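Local coordinates for protein kojibiose phosphorylase (Gut metagenome, PDB 6W0P) that belongs to glycoside hydrolase family 65 and carries the helical central catalytic domain of that family between beta-rich flanking domains, at residues L318-M321 / I322-Y325; Y362-Q365 / E366-K369. All blocks are in the same frame, centred on the assembly; numbering follows the deposited sequence.

Contact 1. Residues L318-M321 / I322-Y325; sequences LFQM and IQAY
Q323 reaches back one turn along the helix to lie against both F319 and Q320, and its amide is the piece that joins the three. That amide passes the CE2-CZ rim of F319, its CD 3.2 Å from CE2 of F319 and its OE1 3.2 Å from CZ of F319. Nearer the backbone, CG of Q323 alone lies over the ring face, a CH-pi contact 4.1 Å from the F319 centroid. With CG anti to the backbone N (chi1 176°), the ring of F319 is carried to the side on which Q323 runs.

NE2 of Q323 donates to OE1 of Q320 over 3.0 Å. The acceptor lies in the plane of the Q323 amide, whereas the donor stands above the carbonyl plane of Q320, away from a lone pair. The same Q323 amide bonds to S34 and G36, which fixes its rotation.

All this occurs on the last turns of helix 308-324, mostly buried here, in the helical (alpha/alpha)6-barrel catalytic domain of family 65. I322 holds CG1 beside its backbone N, which sets CG1 3.2 Å and CD1 3.4 Å from O of L318; its side chain also packs on F292, F293 and F296 of helix 282-300. M321 touches I322 N through CB, while its bent outer chain packs on M666, I669 and A670 of helix 666-680 and on F359 of helix 351-361. The last i to i+4 bond, Y325 N to M321 O, is weak at 3.4 Å, and OH of Y360 on helix 351-361 also bonds this oxygen.

Contact 2. Residues Y362-Q365 / E366-K369; sequences YSNQ and EAAK
K369 N donates to O of Q365 over 2.8 Å, and A368 N reaches O of N364 at 3.0 Å in a nearly straight bond of 172°; together they close the first turn of the helix. The side chain of N364 adds a weaker link, its OD1 accepting from A367 N at 3.3 Å. CG of N364 is anti to the backbone N (chi1 -175°), which brings OD1 to the N-H groups of the first turn. A water donates to OD1 of N364 at 2.8 Å and accepts from E366 N, bridging the asparagine oxygen to another amide of that turn. OD1 thus accepts from two donors, weakly from the backbone and at shorter range from the water.

N364 is the N-cap of helix 365-376, at the end of the short loop that leaves helix 351-361 in the catalytic domain. The partial positive charge expected at a helix start would probably strengthen the hold on its amide oxygen, OD1. The other end of the amide, ND2, makes a weak hydrogen bond to O of H326, a further link to the chain just after helix 308-324.

Packing around the cap is modest. CB of A367 sits beside the N364 amide, 3.4 Å from ND2 of N364, and also touches Y325 and Y360. CB of E366 comes alongside the same asparagine, 3.7 Å from OD1 of N364, while its carboxylate belongs to an exposed residue. Q365, its chain fully extended, sends NE2 to OH of Y430, and K369 forms a salt bridge with D436; A368 turns instead to L357 and L361 of helix 351-361.

Overall arrangement
Both contacts are local and belong to the helical catalytic domain, but they treat opposite ends of helices: contact 1 covers the C-terminal end of helix 308-324, contact 2 the N-terminal start of helix 365-376. Their centres lie about 13 Å apart, and they meet where CE2 of Y325 packs 3.3 Å from O of A367. Helices 351-361 and 282-300 each touch both, F296 of the latter meeting I322 in one and N364 in the other. Contact 1 is buried and contact 2 only partly so. Both share i to i+4 backbone bonds; contact 1 adds ring, aliphatic and amide contacts, contact 2 an asparagine cap with a water, and a lysine paired with D436 outside it.

Contact 1. Residues L318-M321 / I322-Y325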
ATOM      1  N   LEU A 318      -8.416  34.944 -12.032  1.00 27.07           N
ATOM      2  CA  LEU A 318      -7.607  35.347 -13.209  1.00 27.65           C
ATOM      3  C   LEU A 318      -6.208  35.803 -12.732  1.00 27.53           C
ATOM      4  O   LEU A 318      -5.199  35.429 -13.375  1.00 26.28           O
ATOM      5  CB  LEU A 318      -8.324  36.428 -14.021  1.00 27.65           C
ATOM      6  CG  LEU A 318      -9.686  36.013 -14.580  1.00 28.76           C
ATOM      7  CD1 LEU A 318     -10.211  37.039 -15.568  1.00 29.17           C
ATOM      8  CD2 LEU A 318      -9.631  34.640 -15.236  1.00 29.34           C
ATOM      9  N   PHE A 319      -6.150  36.558 -11.639  1.00 27.48           N
ATOM     10  CA  PHE A 319      -4.876  37.078 -11.086  1.00 27.55           C
ATOM     11  C   PHE A 319      -3.929  35.913 -10.794  1.00 27.60           C
ATOM     12  O   PHE A 319      -2.757  35.975 -11.220  1.00 27.81           O
ATOM     13  CB  PHE A 319      -5.140  37.964  -9.870  1.00 27.61           C
ATOM     14  CG  PHE A 319      -3.877  38.446  -9.206  1.00 27.39           C
ATOM     15  CD1 PHE A 319      -3.219  39.561  -9.688  1.00 27.53           C
ATOM     16  CD2 PHE A 319      -3.336  37.755  -8.143  1.00 27.19           C
ATOM     17  CE1 PHE A 319      -2.043  39.989  -9.098  1.00 28.13           C
ATOM     18  CE2 PHE A 319      -2.171  38.199  -7.539  1.00 27.81           C
ATOM     19  CZ  PHE A 319      -1.523  39.305  -8.022  1.00 27.84           C
ATOM     20  N   GLN A 320      -4.409  34.888 -10.087  1.00 28.00           N
ATOM     21  CA  GLN A 320      -3.601  33.694  -9.707  1.00 28.11           C
ATOM     22  C   GLN A 320      -3.208  32.854 -10.938  1.00 28.14           C
ATOM     23  O   GLN A 320      -2.132  32.203 -10.909  1.00 27.13           O
ATOM     24  CB  GLN A 320      -4.353  32.842  -8.680  1.00 27.97           C
ATOM     25  CG  GLN A 320      -4.482  33.509  -7.316  1.00 27.86           C
ATOM     26  CD  GLN A 320      -3.140  33.826  -6.685  1.00 28.67           C
ATOM     27  OE1 GLN A 320      -2.078  33.363  -7.122  1.00 28.86           O
ATOM     28  NE2 GLN A 320      -3.178  34.635  -5.641  1.00 28.81           N
ATOM     29  N   MET A 321      -4.055  32.802 -11.961  1.00 29.07           N
ATOM     30  CA  MET A 321      -3.748  32.052 -13.204  1.00 30.23           C
ATOM     31  C   MET A 321      -2.566  32.743 -13.887  1.00 30.30           C
ATOM     32  O   MET A 321      -1.695  32.043 -14.361  1.00 31.07           O
ATOM     33  CB  MET A 321      -4.926  31.982 -14.187  1.00 31.41           C
ATOM     34  CG  MET A 321      -6.097  31.111 -13.722  1.00 32.52           C
ATOM     35  SD  MET A 321      -5.651  29.375 -13.582  1.00 34.53           S
ATOM     36  CE  MET A 321      -5.761  28.904 -15.308  1.00 35.05           C
ATOM     37  N   ILE A 322      -2.564  34.066 -13.926  1.00 30.57           N
ATOM     38  CA  ILE A 322      -1.516  34.885 -14.599  1.00 32.24           C
ATOM     39  C   ILE A 322      -0.221  34.755 -13.773  1.00 31.19           C
ATOM     40  O   ILE A 322       0.886  34.713 -14.368  1.00 31.67           O
ATOM     41  CB  ILE A 322      -2.001  36.352 -14.791  1.00 33.93           C
ATOM     42  CG1 ILE A 322      -3.224  36.424 -15.724  1.00 36.58           C
ATOM     43  CG2 ILE A 322      -0.862  37.190 -15.327  1.00 34.43           C
ATOM     44  CD1 ILE A 322      -4.094  37.724 -15.688  1.00 37.47           C
ATOM     45  N   GLN A 323      -0.341  34.676 -12.449  1.00 30.08           N
ATOM     46  CA  GLN A 323       0.808  34.505 -11.508  1.00 29.85           C
ATOM     47  C   GLN A 323       1.412  33.106 -11.651  1.00 29.32           C
ATOM     48  O   GLN A 323       2.661  32.986 -11.608  1.00 29.28           O
ATOM     49  CB  GLN A 323       0.384  34.740 -10.057  1.00 29.39           C
ATOM     50  CG  GLN A 323       0.223  36.217  -9.704  1.00 29.08           C
ATOM     51  CD  GLN A 323       0.438  36.510  -8.240  1.00 28.17           C
ATOM     52  OE1 GLN A 323       1.133  37.453  -7.899  1.00 27.91           O
ATOM     53  NE2 GLN A 323      -0.151  35.704  -7.375  1.00 27.24           N
ATOM     54  N   ALA A 324       0.572  32.098 -11.853  1.00 29.07           N
ATOM     55  CA  ALA A 324       1.010  30.688 -11.930  1.00 29.24           C
ATOM     56  C   ALA A 324       1.868  30.432 -13.179  1.00 29.47           C
ATOM     57  O   ALA A 324       2.801  29.621 -13.082  1.00 29.50           O
ATOM     58  CB  ALA A 324      -0.194  29.783 -11.896  1.00 29.33           C
ATOM     59  N   TYR A 325       1.539  31.037 -14.325  1.00 29.65           N
ATOM     60  CA  TYR A 325       2.209  30.738 -15.621  1.00 29.84           C
ATOM     61  C   TYR A 325       2.024  31.878 -16.624  1.00 30.40           C
ATOM     62  O   TYR A 325       0.902  32.357 -16.790  1.00 29.79           O
ATOM     63  CB  TYR A 325       1.616  29.465 -16.221  1.00 29.35           C
ATOM     64  CG  TYR A 325       2.606  28.623 -16.978  1.00 29.23           C
ATOM     65  CD1 TYR A 325       3.540  27.878 -16.298  1.00 28.45           C
ATOM     66  CD2 TYR A 325       2.629  28.582 -18.359  1.00 29.25           C
ATOM     67  CE1 TYR A 325       4.476  27.118 -16.965  1.00 28.61           C
ATOM     68  CE2 TYR A 325       3.567  27.820 -19.049  1.00 29.33           C
ATOM     69  CZ  TYR A 325       4.491  27.069 -18.347  1.00 29.16           C
ATOM     70  OH  TYR A 325       5.399  26.266 -18.984  1.00 28.50           O
TER

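Contact 2. Residues Y362-Q365 / E366-K369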
ATOM      1  N   TYR A 362      -6.522  30.519 -24.932  1.00 31.36           N
ATOM      2  CA  TYR A 362      -7.373  31.656 -25.362  1.00 30.67           C
ATOM      3  C   TYR A 362      -6.792  33.002 -24.917  1.00 30.68           C
ATOM      4  O   TYR A 362      -7.405  34.017 -25.259  1.00 31.54           O
ATOM      5  CB  TYR A 362      -8.802  31.447 -24.862  1.00 30.45           C
ATOM      6  CG  TYR A 362      -9.557  30.405 -25.637  1.00 30.23           C
ATOM      7  CD1 TYR A 362     -10.072  30.688 -26.891  1.00 30.19           C
ATOM      8  CD2 TYR A 362      -9.736  29.127 -25.128  1.00 29.92           C
ATOM      9  CE1 TYR A 362     -10.760  29.728 -27.606  1.00 30.52           C
ATOM     10  CE2 TYR A 362     -10.432  28.156 -25.825  1.00 29.76           C
ATOM     11  CZ  TYR A 362     -10.931  28.458 -27.080  1.00 30.29           C
ATOM     12  OH  TYR A 362     -11.590  27.505 -27.801  1.00 30.95           O
ATOM     13  N   SER A 363      -5.650  33.028 -24.230  1.00 31.17           N
ATOM     14  CA  SER A 363      -5.008  34.275 -23.732  1.00 31.26           C
ATOM     15  C   SER A 363      -3.542  34.384 -24.143  1.00 31.64           C
ATOM     16  O   SER A 363      -3.096  35.506 -24.283  1.00 32.85           O
ATOM     17  CB  SER A 363      -5.133  34.439 -22.235  1.00 30.88           C
ATOM     18  OG  SER A 363      -4.425  33.432 -21.530  1.00 30.70           O
ATOM     19  N   ASN A 364      -2.787  33.300 -24.273  1.00 32.03           N
ATOM     20  CA  ASN A 364      -1.303  33.409 -24.342  1.00 32.27           C
ATOM     21  C   ASN A 364      -0.730  32.153 -24.993  1.00 32.92           C
ATOM     22  O   ASN A 364      -0.474  31.165 -24.276  1.00 33.60           O
ATOM     23  CB  ASN A 364      -0.742  33.653 -22.944  1.00 31.54           C
ATOM     24  CG  ASN A 364       0.751  33.889 -22.889  1.00 32.08           C
ATOM     25  OD1 ASN A 364       1.431  33.796 -23.912  1.00 31.79           O
ATOM     26  ND2 ASN A 364       1.257  34.171 -21.681  1.00 30.80           N
ATOM     27  N   GLN A 365      -0.494  32.202 -26.300  1.00 33.64           N
ATOM     28  CA  GLN A 365      -0.034  31.009 -27.053  1.00 34.54           C
ATOM     29  C   GLN A 365       1.273  30.459 -26.471  1.00 35.00           C
ATOM     30  O   GLN A 365       1.455  29.223 -26.458  1.00 36.19           O
ATOM     31  CB  GLN A 365       0.203  31.322 -28.522  1.00 34.37           C
ATOM     32  CG  GLN A 365       0.496  30.060 -29.311  1.00 34.00           C
ATOM     33  CD  GLN A 365       0.723  30.368 -30.762  1.00 34.58           C
ATOM     34  OE1 GLN A 365       0.458  31.482 -31.211  1.00 35.07           O
ATOM     35  NE2 GLN A 365       1.227  29.384 -31.486  1.00 33.30           N
ATOM     36  N   GLU A 366       2.179  31.341 -26.084  1.00 36.23           N
ATOM     37  CA  GLU A 366       3.529  30.977 -25.588  1.00 37.86           C
ATOM     38  C   GLU A 366       3.374  30.228 -24.252  1.00 36.27           C
ATOM     39  O   GLU A 366       4.089  29.242 -24.026  1.00 35.67           O
ATOM     40  CB  GLU A 366       4.371  32.255 -25.503  1.00 40.11           C
ATOM     41  CG  GLU A 366       5.860  32.021 -25.283  1.00 42.60           C
ATOM     42  CD  GLU A 366       6.602  31.228 -26.361  1.00 44.77           C
ATOM     43  OE1 GLU A 366       6.062  31.050 -27.495  1.00 45.73           O
ATOM     44  OE2 GLU A 366       7.743  30.784 -26.061  1.00 46.70           O
ATOM     45  N   ALA A 367       2.442  30.651 -23.400  1.00 35.26           N
ATOM     46  CA  ALA A 367       2.122  29.931 -22.153  1.00 34.85           C
ATOM     47  C   ALA A 367       1.531  28.555 -22.492  1.00 34.71           C
ATOM     48  O   ALA A 367       2.049  27.557 -21.948  1.00 34.51           O
ATOM     49  CB  ALA A 367       1.206  30.760 -21.291  1.00 34.93           C
ATOM     50  N   ALA A 368       0.526  28.480 -23.369  1.00 33.67           N
ATOM     51  CA  ALA A 368      -0.091  27.199 -23.801  1.00 33.69           C
ATOM     52  C   ALA A 368       0.996  26.261 -24.345  1.00 34.01           C
ATOM     53  O   ALA A 368       1.070  25.109 -23.913  1.00 33.16           O
ATOM     54  CB  ALA A 368      -1.163  27.433 -24.836  1.00 33.15           C
ATOM     55  N   LYS A 369       1.819  26.742 -25.270  1.00 35.23           N
ATOM     56  CA  LYS A 369       2.889  25.922 -25.907  1.00 36.51           C
ATOM     57  C   LYS A 369       3.920  25.483 -24.852  1.00 35.39           C
ATOM     58  O   LYS A 369       4.359  24.327 -24.915  1.00 34.70           O
ATOM     59  CB  LYS A 369       3.530  26.696 -27.065  1.00 39.46           C
ATOM     60  CG  LYS A 369       4.820  26.109 -27.623  1.00 42.16           C
ATOM     61  CD  LYS A 369       5.019  26.303 -29.129  1.00 45.39           C
ATOM     62  CE  LYS A 369       5.986  27.418 -29.492  1.00 48.66           C
ATOM     63  NZ  LYS A 369       5.848  27.814 -30.920  1.00 50.91           N
TER
HETATM   64  O   HOH W   1       2.167  34.408 -26.508  1.00 42.07           O